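Local coordinates for extracellular solute-binding protein family 1 (Kribbella flavida, PDB 5IXP) that probably captures a solute outside the cell, as the extracellular binding component of an ABC transporter, and hands it to the membrane permease, at residues T5-N10 with D57-E62; F12-L17 with W293-E298; R122-R127 with A231-A236; S161-S166 with D210-K215. All coordinates share one frame; numbering follows the deposited sequence. Where two conformers were deposited one is given.

Contact 1: residues T5-N10 with D57-E62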
loop_
_atom_site.group_PDB
_atom_site.type_symbol
_atom_site.label_atom_id
_atom_site.label_comp_id
_atom_site.label_asym_id
_atom_site.label_seq_id
_atom_site.Cartn_x
_atom_site.Cartn_y
_atom_site.Cartn_z
ATOM N N THR A 5 -26.681 2.712 -0.297
ATOM C CA THR A 5 -25.685 3.657 0.181
ATOM C C THR A 5 -24.311 3.035 0.012
ATOM O O THR A 5 -24.145 1.824 0.183
ATOM C CB THR A 5 -25.898 4.025 1.652
ATOM O OG1 THR A 5 -26.159 2.834 2.409
ATOM C CG2 THR A 5 -27.049 5.000 1.808
ATOM N N ILE A 6 -23.334 3.857 -0.348
ATOM C CA ILE A 6 -21.949 3.426 -0.417
ATOM C C ILE A 6 -21.113 4.445 0.341
ATOM O O ILE A 6 -21.232 5.653 0.102
ATOM C CB ILE A 6 -21.466 3.253 -1.876
ATOM C CG1 ILE A 6 -19.967 2.960 -1.898
ATOM C CG2 ILE A 6 -21.811 4.479 -2.754
ATOM C CD1 ILE A 6 -19.465 2.466 -3.274
ATOM N N ALA A 7 -20.291 3.963 1.275
ATOM C CA ALA A 7 -19.461 4.830 2.104
ATOM C C ALA A 7 -18.025 4.748 1.600
ATOM O O ALA A 7 -17.431 3.666 1.592
ATOM C CB ALA A 7 -19.533 4.424 3.575
ATOM N N THR A 8 -17.482 5.881 1.164
ATOM C CA THR A 8 -16.109 5.967 0.693
ATOM C C THR A 8 -15.365 7.021 1.500
ATOM O O THR A 8 -15.952 7.774 2.283
ATOM C CB THR A 8 -16.023 6.297 -0.812
ATOM O OG1 THR A 8 -16.550 7.605 -1.064
ATOM C CG2 THR A 8 -16.792 5.272 -1.641
ATOM N N PHE A 9 -14.054 7.064 1.296
ATOM C CA PHE A 9 -13.180 7.994 1.994
ATOM C C PHE A 9 -12.172 8.499 0.977
ATOM O O PHE A 9 -11.925 7.849 -0.042
ATOM C CB PHE A 9 -12.472 7.322 3.193
ATOM C CG PHE A 9 -11.741 6.063 2.824
ATOM C CD1 PHE A 9 -10.427 6.110 2.362
ATOM C CD2 PHE A 9 -12.373 4.826 2.912
ATOM C CE1 PHE A 9 -9.756 4.939 1.992
ATOM C CE2 PHE A 9 -11.713 3.663 2.550
ATOM C CZ PHE A 9 -10.405 3.719 2.078
ATOM N N ASN A 10 -11.588 9.663 1.256
ATOM C CA ASN A 10 -10.724 10.332 0.286
ATOM C C ASN A 10 -11.469 10.413 -1.042
ATOM O O ASN A 10 -12.667 10.703 -1.044
ATOM C CB ASN A 10 -9.378 9.613 0.165
ATOM C CG ASN A 10 -8.559 9.691 1.455
ATOM O OD1 ASN A 10 -8.657 10.666 2.211
ATOM N ND2 ASN A 10 -7.750 8.665 1.710
ATOM N N ASP A 57 -24.628 0.074 2.587
ATOM C CA ASP A 57 -24.754 -1.201 1.886
ATOM C C ASP A 57 -23.424 -1.653 1.312
ATOM O O ASP A 57 -23.151 -2.859 1.257
ATOM C CB ASP A 57 -25.789 -1.096 0.772
ATOM C CG ASP A 57 -27.157 -0.746 1.301
ATOM O OD1 ASP A 57 -27.799 -1.635 1.897
ATOM O OD2 ASP A 57 -27.574 0.420 1.128
ATOM N N ILE A 58 -22.601 -0.712 0.843
ATOM C CA ILE A 58 -21.229 -0.991 0.424
ATOM C C ILE A 58 -20.323 -0.149 1.305
ATOM O O ILE A 58 -20.475 1.077 1.357
ATOM C CB ILE A 58 -20.999 -0.665 -1.065
ATOM C CG1 ILE A 58 -21.884 -1.547 -1.953
ATOM C CG2 ILE A 58 -19.497 -0.846 -1.439
ATOM C CD1 ILE A 58 -21.929 -1.085 -3.441
ATOM N N GLU A 59 -19.386 -0.798 1.995
ATOM C CA GLU A 59 -18.418 -0.115 2.851
ATOM C C GLU A 59 -17.024 -0.276 2.259
ATOM O O GLU A 59 -16.537 -1.406 2.112
ATOM C CB GLU A 59 -18.447 -0.666 4.285
ATOM C CG GLU A 59 -19.705 -0.291 5.091
ATOM C CD GLU A 59 -19.641 1.112 5.693
ATOM O OE1 GLU A 59 -18.590 1.762 5.568
ATOM O OE2 GLU A 59 -20.645 1.560 6.305
ATOM N N ALA A 60 -16.368 0.849 1.964
ATOM C CA ALA A 60 -14.997 0.786 1.485
ATOM C C ALA A 60 -14.048 0.504 2.642
ATOM O O ALA A 60 -14.265 0.934 3.779
ATOM C CB ALA A 60 -14.583 2.080 0.785
HETATM N N MSE A 61 -12.982 -0.216 2.328
HETATM C CA MSE A 61 -12.007 -0.659 3.316
HETATM C C MSE A 61 -10.618 -0.583 2.704
HETATM O O MSE A 61 -10.386 -1.149 1.625
HETATM C CB MSE A 61 -12.322 -2.092 3.745
HETATM C CG MSE A 61 -12.020 -2.418 5.160
HETATM SE SE MSE A 61 -13.044 -3.946 5.660
HETATM C CE MSE A 61 -14.698 -3.214 6.319
ATOM N N GLU A 62 -9.694 0.102 3.375
ATOM C CA GLU A 62 -8.308 0.092 2.925
ATOM C C GLU A 62 -7.645 -1.228 3.311
ATOM O O GLU A 62 -7.991 -1.859 4.324
ATOM C CB GLU A 62 -7.522 1.273 3.510
ATOM C CG GLU A 62 -6.449 1.829 2.571
ATOM C CD GLU A 62 -5.032 1.355 2.900
ATOM O OE1 GLU A 62 -4.834 0.703 3.939
ATOM O OE2 GLU A 62 -4.109 1.651 2.121
#

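Contact 2: residues F12-L17 with W293-E298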
loop_
_atom_site.group_PDB
_atom_site.type_symbol
_atom_site.label_atom_id
_atom_site.label_comp_id
_atom_site.label_asym_id
_atom_site.label_seq_id
_atom_site.Cartn_x
_atom_site.Cartn_y
_atom_site.Cartn_z
ATOM N N PHE A 12 -12.499 8.213 -4.220
ATOM C CA PHE A 12 -12.564 6.995 -5.015
ATOM C C PHE A 12 -12.797 7.268 -6.496
ATOM O O PHE A 12 -12.598 6.363 -7.313
ATOM C CB PHE A 12 -13.654 6.067 -4.463
ATOM C CG PHE A 12 -13.172 5.195 -3.332
ATOM C CD1 PHE A 12 -12.626 5.762 -2.202
ATOM C CD2 PHE A 12 -13.251 3.812 -3.409
ATOM C CE1 PHE A 12 -12.166 4.974 -1.155
ATOM C CE2 PHE A 12 -12.793 3.010 -2.370
ATOM C CZ PHE A 12 -12.237 3.602 -1.238
ATOM N N GLY A 13 -13.192 8.484 -6.865
ATOM C CA GLY A 13 -13.398 8.793 -8.269
ATOM C C GLY A 13 -14.658 8.204 -8.863
ATOM O O GLY A 13 -14.748 8.067 -10.089
ATOM N N TYR A 14 -15.652 7.882 -8.034
ATOM C CA TYR A 14 -16.841 7.156 -8.474
ATOM C C TYR A 14 -17.998 8.054 -8.913
ATOM O O TYR A 14 -19.017 7.528 -9.373
ATOM C CB TYR A 14 -17.347 6.251 -7.349
ATOM C CG TYR A 14 -16.535 5.008 -7.067
ATOM C CD1 TYR A 14 -16.821 4.227 -5.949
ATOM C CD2 TYR A 14 -15.519 4.579 -7.936
ATOM C CE1 TYR A 14 -16.114 3.067 -5.676
ATOM C CE2 TYR A 14 -14.794 3.410 -7.662
ATOM C CZ TYR A 14 -15.107 2.662 -6.528
ATOM O OH TYR A 14 -14.420 1.503 -6.236
ATOM N N SER A 15 -17.891 9.377 -8.772
ATOM C CA SER A 15 -19.073 10.230 -8.952
ATOM C C SER A 15 -19.742 10.019 -10.312
ATOM O O SER A 15 -20.971 9.875 -10.394
ATOM C CB SER A 15 -18.703 11.701 -8.768
ATOM O OG SER A 15 -18.337 11.951 -7.420
ATOM N N ASP A 16 -18.957 10.008 -11.393
ATOM C CA ASP A 16 -19.567 9.782 -12.704
ATOM C C ASP A 16 -20.079 8.358 -12.836
ATOM O O ASP A 16 -21.069 8.115 -13.537
ATOM C CB ASP A 16 -18.573 10.057 -13.838
ATOM C CG ASP A 16 -18.064 11.481 -13.842
ATOM O OD1 ASP A 16 -18.825 12.383 -13.431
ATOM O OD2 ASP A 16 -16.901 11.693 -14.261
ATOM N N LEU A 17 -19.413 7.406 -12.177
ATOM C CA LEU A 17 -19.819 6.014 -12.294
ATOM C C LEU A 17 -21.201 5.796 -11.698
ATOM O O LEU A 17 -21.993 5.021 -12.242
ATOM C CB LEU A 17 -18.799 5.099 -11.619
ATOM C CG LEU A 17 -17.372 5.216 -12.150
ATOM C CD1 LEU A 17 -16.504 4.111 -11.584
ATOM C CD2 LEU A 17 -17.370 5.182 -13.663
ATOM N N TRP A 293 -19.540 -4.156 -10.313
ATOM C CA TRP A 293 -19.458 -3.277 -11.474
ATOM C C TRP A 293 -18.460 -2.143 -11.240
ATOM O O TRP A 293 -17.663 -1.808 -12.130
ATOM C CB TRP A 293 -20.844 -2.725 -11.811
ATOM C CG TRP A 293 -20.834 -1.826 -13.010
ATOM C CD1 TRP A 293 -20.892 -2.208 -14.321
ATOM C CD2 TRP A 293 -20.758 -0.398 -13.011
ATOM N NE1 TRP A 293 -20.859 -1.105 -15.139
ATOM C CE2 TRP A 293 -20.774 0.021 -14.358
ATOM C CE3 TRP A 293 -20.679 0.571 -12.003
ATOM C CZ2 TRP A 293 -20.708 1.363 -14.724
ATOM C CZ3 TRP A 293 -20.630 1.904 -12.367
ATOM C CH2 TRP A 293 -20.646 2.289 -13.721
ATOM N N LEU A 294 -18.485 -1.542 -10.048
ATOM C CA LEU A 294 -17.558 -0.457 -9.752
ATOM C C LEU A 294 -16.105 -0.911 -9.830
ATOM O O LEU A 294 -15.215 -0.085 -10.058
ATOM C CB LEU A 294 -17.845 0.125 -8.358
ATOM C CG LEU A 294 -19.126 0.960 -8.207
ATOM C CD1 LEU A 294 -19.433 1.160 -6.722
ATOM C CD2 LEU A 294 -19.017 2.319 -8.921
ATOM N N THR A 295 -15.836 -2.199 -9.612
ATOM C CA THR A 295 -14.465 -2.702 -9.625
ATOM C C THR A 295 -14.125 -3.465 -10.902
ATOM O O THR A 295 -13.036 -4.046 -10.988
ATOM C CB THR A 295 -14.206 -3.586 -8.399
ATOM O OG1 THR A 295 -15.141 -4.680 -8.378
ATOM C CG2 THR A 295 -14.348 -2.756 -7.117
ATOM N N ALA A 296 -15.019 -3.460 -11.896
ATOM C CA ALA A 296 -14.747 -4.097 -13.178
ATOM C C ALA A 296 -13.674 -3.323 -13.952
ATOM O O ALA A 296 -13.479 -2.121 -13.735
ATOM C CB ALA A 296 -16.033 -4.193 -14.006
ATOM N N PRO A 297 -12.970 -3.995 -14.875
ATOM C CA PRO A 297 -11.887 -3.316 -15.610
ATOM C C PRO A 297 -12.294 -2.018 -16.288
ATOM O O PRO A 297 -11.538 -1.042 -16.205
ATOM C CB PRO A 297 -11.450 -4.366 -16.648
ATOM C CG PRO A 297 -11.886 -5.673 -16.095
ATOM C CD PRO A 297 -13.046 -5.435 -15.183
ATOM N N GLU A 298 -13.455 -1.970 -16.956
ATOM C CA GLU A 298 -13.850 -0.740 -17.638
ATOM C C GLU A 298 -13.993 0.411 -16.649
ATOM O O GLU A 298 -13.638 1.554 -16.961
ATOM C CB GLU A 298 -15.152 -0.944 -18.425
ATOM C CG GLU A 298 -15.003 -1.846 -19.656
ATOM C CD GLU A 298 -16.164 -1.731 -20.648
ATOM O OE1 GLU A 298 -17.266 -1.283 -20.259
ATOM O OE2 GLU A 298 -15.971 -2.094 -21.829
HETATM O O HOH W 1 -13.073 0.383 -8.286
#

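Contact 3: residues R122-R127 with A231-A236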
loop_
_atom_site.group_PDB
_atom_site.type_symbol
_atom_site.label_atom_id
_atom_site.label_comp_id
_atom_site.label_asym_id
_atom_site.label_seq_id
_atom_site.Cartn_x
_atom_site.Cartn_y
_atom_site.Cartn_z
ATOM N N ARG A 122 18.212 11.466 -9.645
ATOM C CA ARG A 122 19.228 11.257 -10.675
ATOM C C ARG A 122 20.366 12.268 -10.581
ATOM O O ARG A 122 21.490 11.960 -10.997
ATOM C CB ARG A 122 18.599 11.282 -12.069
ATOM C CG ARG A 122 17.635 12.418 -12.339
ATOM C CD ARG A 122 16.902 12.187 -13.664
ATOM N NE ARG A 122 17.827 12.170 -14.795
ATOM C CZ ARG A 122 18.186 11.085 -15.482
ATOM N NH1 ARG A 122 17.689 9.883 -15.184
ATOM N NH2 ARG A 122 19.047 11.214 -16.491
ATOM N N ASP A 123 20.112 13.466 -10.041
ATOM C CA ASP A 123 21.200 14.424 -9.855
ATOM C C ASP A 123 22.164 13.958 -8.774
ATOM O O ASP A 123 23.387 14.030 -8.949
ATOM C CB ASP A 123 20.641 15.809 -9.516
ATOM C CG ASP A 123 19.818 15.817 -8.241
ATOM O OD1 ASP A 123 19.089 14.838 -7.999
ATOM O OD2 ASP A 123 19.899 16.808 -7.477
ATOM N N LEU A 124 21.635 13.458 -7.657
ATOM C CA LEU A 124 22.500 12.934 -6.604
ATOM C C LEU A 124 23.212 11.666 -7.060
ATOM O O LEU A 124 24.395 11.472 -6.752
ATOM C CB LEU A 124 21.692 12.684 -5.330
ATOM C CG LEU A 124 20.991 13.914 -4.741
ATOM C CD1 LEU A 124 20.259 13.566 -3.432
ATOM C CD2 LEU A 124 21.967 15.084 -4.546
ATOM N N PHE A 125 22.518 10.800 -7.807
ATOM C CA PHE A 125 23.177 9.617 -8.355
ATOM C C PHE A 125 24.344 10.018 -9.250
ATOM O O PHE A 125 25.448 9.468 -9.141
ATOM C CB PHE A 125 22.181 8.756 -9.138
ATOM C CG PHE A 125 21.415 7.757 -8.294
ATOM C CD1 PHE A 125 20.998 8.080 -7.007
ATOM C CD2 PHE A 125 21.092 6.502 -8.809
ATOM C CE1 PHE A 125 20.272 7.176 -6.239
ATOM C CE2 PHE A 125 20.369 5.582 -8.053
ATOM C CZ PHE A 125 19.959 5.917 -6.756
ATOM N N ALA A 126 24.113 10.978 -10.149
ATOM C CA ALA A 126 25.172 11.401 -11.062
ATOM C C ALA A 126 26.405 11.857 -10.290
ATOM O O ALA A 126 27.534 11.439 -10.583
ATOM C CB ALA A 126 24.662 12.518 -11.971
ATOM N N ARG A 127 26.195 12.705 -9.278
ATOM C CA ARG A 127 27.300 13.269 -8.513
ATOM C C ARG A 127 28.015 12.207 -7.690
ATOM O O ARG A 127 29.197 12.366 -7.355
ATOM C CB ARG A 127 26.770 14.394 -7.618
ATOM C CG ARG A 127 26.323 15.622 -8.414
ATOM C CD ARG A 127 25.468 16.590 -7.604
ATOM N NE ARG A 127 25.933 16.748 -6.226
ATOM C CZ ARG A 127 25.219 17.316 -5.252
ATOM N NH1 ARG A 127 23.996 17.790 -5.499
ATOM N NH2 ARG A 127 25.720 17.405 -4.025
ATOM N N ALA A 231 18.360 15.740 1.227
ATOM C CA ALA A 231 18.380 14.899 2.424
ATOM C C ALA A 231 18.408 13.404 2.099
ATOM O O ALA A 231 19.074 12.632 2.802
ATOM C CB ALA A 231 17.183 15.215 3.315
ATOM N N PHE A 232 17.673 12.961 1.075
ATOM C CA PHE A 232 17.677 11.532 0.751
ATOM C C PHE A 232 17.563 11.323 -0.756
ATOM O O PHE A 232 16.971 12.138 -1.469
ATOM C CB PHE A 232 16.555 10.765 1.481
ATOM C CG PHE A 232 15.193 11.378 1.328
ATOM C CD1 PHE A 232 14.371 11.026 0.269
ATOM C CD2 PHE A 232 14.724 12.302 2.256
ATOM C CE1 PHE A 232 13.099 11.594 0.135
ATOM C CE2 PHE A 232 13.461 12.876 2.122
ATOM C CZ PHE A 232 12.649 12.518 1.058
ATOM N N ALA A 233 18.117 10.196 -1.228
ATOM C CA ALA A 233 18.288 9.953 -2.656
ATOM C C ALA A 233 17.347 8.911 -3.249
ATOM O O ALA A 233 17.232 8.857 -4.480
ATOM C CB ALA A 233 19.734 9.519 -2.959
ATOM N N THR A 234 16.703 8.067 -2.434
ATOM C CA THR A 234 15.779 7.054 -2.944
ATOM C C THR A 234 14.564 6.938 -2.029
ATOM O O THR A 234 14.599 7.326 -0.857
ATOM C CB THR A 234 16.410 5.657 -3.048
ATOM O OG1 THR A 234 16.605 5.128 -1.726
ATOM C CG2 THR A 234 17.755 5.686 -3.791
HETATM N N MSE A 235 13.488 6.381 -2.583
HETATM C CA MSE A 235 12.323 5.951 -1.800
HETATM C C MSE A 235 11.688 4.705 -2.403
HETATM O O MSE A 235 11.640 4.568 -3.630
HETATM C CB MSE A 235 11.244 7.042 -1.728
HETATM C CG MSE A 235 11.505 8.196 -0.782
HETATM SE SE MSE A 235 9.794 9.105 -0.510
HETATM C CE MSE A 235 8.946 7.739 0.651
ATOM N N ALA A 236 11.192 3.807 -1.546
ATOM C CA ALA A 236 10.263 2.786 -2.003
ATOM C C ALA A 236 8.955 3.480 -2.351
ATOM O O ALA A 236 8.412 4.242 -1.546
ATOM C CB ALA A 236 10.050 1.717 -0.932
#

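Contact 4: residues S161-S166 with D210-K215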
loop_
_atom_site.group_PDB
_atom_site.type_symbol
_atom_site.label_atom_id
_atom_site.label_comp_id
_atom_site.label_asym_id
_atom_site.label_seq_id
_atom_site.Cartn_x
_atom_site.Cartn_y
_atom_site.Cartn_z
ATOM N N SER A 161 24.183 13.639 2.261
ATOM C CA SER A 161 22.916 13.046 1.849
ATOM C C SER A 161 22.760 11.670 2.476
ATOM O O SER A 161 23.745 10.993 2.780
ATOM C CB SER A 161 22.807 12.920 0.323
ATOM O OG SER A 161 22.704 14.192 -0.285
ATOM N N ALA A 162 21.511 11.263 2.664
ATOM C CA ALA A 162 21.196 9.903 3.060
ATOM C C ALA A 162 20.674 9.128 1.854
ATOM O O ALA A 162 20.385 9.686 0.791
ATOM C CB ALA A 162 20.174 9.890 4.199
ATOM N N TRP A 163 20.546 7.818 2.041
ATOM C CA TRP A 163 20.095 6.942 0.968
ATOM C C TRP A 163 18.572 6.904 0.882
ATOM O O TRP A 163 18.005 6.976 -0.217
ATOM C CB TRP A 163 20.670 5.544 1.201
ATOM C CG TRP A 163 20.475 4.530 0.100
ATOM C CD1 TRP A 163 19.953 3.269 0.234
ATOM C CD2 TRP A 163 20.838 4.666 -1.285
ATOM N NE1 TRP A 163 19.971 2.614 -0.980
ATOM C CE2 TRP A 163 20.512 3.448 -1.925
ATOM C CE3 TRP A 163 21.426 5.689 -2.042
ATOM C CZ2 TRP A 163 20.735 3.237 -3.286
ATOM C CZ3 TRP A 163 21.646 5.471 -3.398
ATOM C CH2 TRP A 163 21.306 4.256 -3.999
ATOM N N PHE A 164 17.894 6.800 2.026
ATOM C CA PHE A 164 16.440 6.736 2.061
ATOM C C PHE A 164 15.928 7.624 3.190
ATOM O O PHE A 164 16.695 8.082 4.042
ATOM C CB PHE A 164 15.945 5.291 2.233
ATOM C CG PHE A 164 16.573 4.554 3.388
ATOM C CD1 PHE A 164 16.150 4.788 4.696
ATOM C CD2 PHE A 164 17.564 3.595 3.163
ATOM C CE1 PHE A 164 16.719 4.101 5.766
ATOM C CE2 PHE A 164 18.135 2.900 4.224
ATOM C CZ PHE A 164 17.713 3.149 5.529
ATOM N N ASP A 165 14.604 7.842 3.210
ATOM C CA ASP A 165 14.048 8.840 4.117
ATOM C C ASP A 165 13.958 8.345 5.564
ATOM O O ASP A 165 14.275 9.103 6.483
ATOM C CB ASP A 165 12.679 9.323 3.613
ATOM C CG ASP A 165 11.670 8.192 3.435
ATOM O OD1 ASP A 165 12.068 7.045 3.154
ATOM O OD2 ASP A 165 10.463 8.463 3.561
ATOM N N SER A 166 13.523 7.105 5.813
ATOM C CA SER A 166 13.430 6.643 7.199
ATOM C C SER A 166 13.588 5.132 7.280
ATOM O O SER A 166 13.281 4.400 6.331
ATOM C CB SER A 166 12.102 7.056 7.872
ATOM O OG SER A 166 10.973 6.344 7.362
ATOM N N ASP A 210 25.142 2.860 9.331
ATOM C CA ASP A 210 25.983 3.279 8.222
ATOM C C ASP A 210 25.570 4.631 7.653
ATOM O O ASP A 210 26.111 5.043 6.623
ATOM C CB ASP A 210 25.974 2.212 7.124
ATOM C CG ASP A 210 26.589 0.896 7.582
ATOM O OD1 ASP A 210 27.452 0.932 8.486
ATOM O OD2 ASP A 210 26.215 -0.169 7.042
ATOM N N GLY A 211 24.639 5.330 8.303
ATOM C CA GLY A 211 24.249 6.656 7.866
ATOM C C GLY A 211 23.302 6.684 6.692
ATOM O O GLY A 211 23.157 7.726 6.046
ATOM N N LEU A 212 22.638 5.570 6.394
ATOM C CA LEU A 212 21.811 5.500 5.195
ATOM C C LEU A 212 20.441 6.139 5.371
ATOM O O LEU A 212 19.761 6.372 4.367
ATOM C CB LEU A 212 21.649 4.042 4.757
ATOM C CG LEU A 212 22.691 3.480 3.775
ATOM C CD1 LEU A 212 24.093 3.956 4.044
ATOM C CD2 LEU A 212 22.634 1.963 3.709
ATOM N N SER A 213 20.027 6.442 6.599
ATOM C CA SER A 213 18.694 6.969 6.860
ATOM C C SER A 213 18.737 8.469 7.109
ATOM O O SER A 213 19.600 8.964 7.834
ATOM C CB SER A 213 18.052 6.289 8.072
ATOM O OG SER A 213 16.810 6.906 8.381
ATOM N N ALA A 214 17.782 9.184 6.525
ATOM C CA ALA A 214 17.602 10.593 6.849
ATOM C C ALA A 214 16.849 10.802 8.157
ATOM O O ALA A 214 16.768 11.942 8.624
ATOM C CB ALA A 214 16.876 11.306 5.707
ATOM N N LYS A 215 16.308 9.736 8.756
ATOM C CA LYS A 215 15.624 9.797 10.054
ATOM C C LYS A 215 14.395 10.704 10.025
ATOM O O LYS A 215 14.064 11.351 11.026
ATOM C CB LYS A 215 16.574 10.252 11.168
ATOM C CG LYS A 215 17.938 9.591 11.153
ATOM C CD LYS A 215 18.910 10.388 12.008
ATOM C CE LYS A 215 20.292 9.788 11.985
ATOM N NZ LYS A 215 20.284 8.443 12.611
#

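Contact 1: residues T5-N10 with D57-E62
Strands 5-8 and 58-62 run parallel, with I6 opposite I58 and A7 opposite E59. The ladder starts with I58 N bonding to T5 O. A7 N binds I58 O, and A60 N binds A7 O at 3.0 Å, nearly along the carbonyl axis. The D57 carboxylate leans back beside the backbone N (chi1 -61°), and OD2 takes T5 N at 2.8 Å through its anti lone pair. T5 OG1 sits in the crowded position between N and the carbonyl carbon (chi1 45°), where it accepts from D57 N at 3.2 Å. D57 OD1 bonds to S281 OG. An alanine at D57 would probably loosen the start of the strand pair, because T5 N and S281 would both lose the carboxylate. I6 and I58 lie side by side on one face, CD1 of I6 3.8 Å from CG2 of I58. On the other face, the bent E59 chain brings OE1 to 3.5 Å from A7 CB, while OE2 bonds to A56 N. Beyond the ladder, F9 sets CE2 3.7 Å from A60 CB. A buried carboxylate thus fixes the start of the strand pair, while the face of I6 and I58 is apolar and packs on helix 284-294.

Contact 2: residues F12-L17 with W293-E298
Y14 reaches from the turn before helix 15-24 toward the end of helix 284-294. Its CB places CG beside the backbone N (chi1 -74°). CG lies 4.1 Å from L294 CD2, and that methyl stands over the ring centre as a CH-pi contact, 11° off the normal. F12 CB covers the opposite face, so the ring is sandwiched. CE1 meets L294 CD1 at 4.0 Å, and CZ comes near L294 CB. At the tip, OH is 2.7 Å from a water. That water donates to L294 O at 2.8 Å, so the phenol reaches the backbone at the helix end. An alanine at Y14 would probably leave L294 poorly packed and would lose this water link. One turn on, L17 adds a second apolar patch. Its CB touches L294 CD2 and, at 3.8 Å, W293 CZ3. The indole of W293 extends with CG anti to its backbone N (chi1 -179°), which carries the six-membered ring to L17 O, 3.4 Å from CH2. Helix 297-307 packs on Y14 and L17, through V303. L275 of strand 269-276 lies against both Y14 and L294. The contact fits the start of helix 15-24 against the junction of two consecutive helices, with the sheet beneath.

Contact 3: residues R122-R127 with A231-A236
L124 and F125, neighbours on the short helix 122-127, straddle the methyl of A233. L124 points toward the strand, its CG beside the backbone N (chi1 -59°), and its CD1 lies 4.1 Å from A233 CB. CD1 is also near F232 O. F125 leaves its backbone pointing past the 231-236 segment, and its ring then swings in (chi1 -87°). Ring atom CE1 approaches A233 CB at 4.1 Å. T234 CG2 comes to the edge of this ring, near its plane, 3.7 Å from CZ. The F125 and T234 side chains cross at about a right angle. T234 has its hydroxyl in the crowded position between N and the carbonyl carbon (chi1 71°). This sets CG2 toward F125 and leaves OG1 to bond with Y147 OH and W163 O. The W163 ring lies almost parallel to F125, and F154 of helix 144-157 packs on both L124 and A233. The chain turns a corner at A233, which presents its methyl to the helix. This is helix-on-strand packing in an alpha/beta solute-binding fold. Helix 122-127 follows directly on strand 108-121, and it packs back on strand 232-238, the antiparallel partner of that strand.

Contact 4: residues S161-S166 with D210-K215
Two loops pair through a single beta bridge, F164 with S213, after a Schellman motif with G211 as its C-prime residue ends helix 195-209. L212 O is gripped by two donors. F164 N comes nearly along the C=O axis at 3.0 Å. W163 N, at 2.8 Å, stands above the carbonyl plane and makes a more bent bond, 136° at the hydrogen. A214 N returns a bond to F164 O at 2.9 Å. The F164 ring folds back over this bridge, because CG takes the crowded position between N and the carbonyl carbon (chi1 52°). One ring face lies over L212 O, with S213 N under the same face toward the rim. CE2 meets L212 CB, and CE1 presses on S213 CB at 3.4 Å. A162 CB tucks against the backbone of S213 and A214, 3.9 Å from A214 CB. Farther out, W163 sets its CB 3.9 Å from L212 CG while its indole leads away to Y147 and F154. D165 OD2 bonds to W223 NE1, and S166, the N-cap of helix 167-175, sets its OG on L169 N. S213 OG, bonded to D371 OD1, closes an ST turn by accepting from K215 N at 2.9 Å.

All four contacts are largely buried, but they form two groups far apart. Contacts 1 and 2 touch, with I6 CD1 meeting L294 CD1, and strand 2-8 leads into helix 15-24. Contacts 3 and 4 also touch: A231 O and A162 N are 2.8 Å apart, a probable hydrogen bond, and M235 packs on D165. The centres of contacts 1 and 3 are about 38 Å apart, though both reach the same mixed sheet. Contact 1 is a regular strand ladder, whereas contact 4 bonds two irregular loops. Contacts 2 and 3 seat helices by apolar side chains, and contact 2 adds a bridging water. Contact 4 comes nearest the surface, at K215.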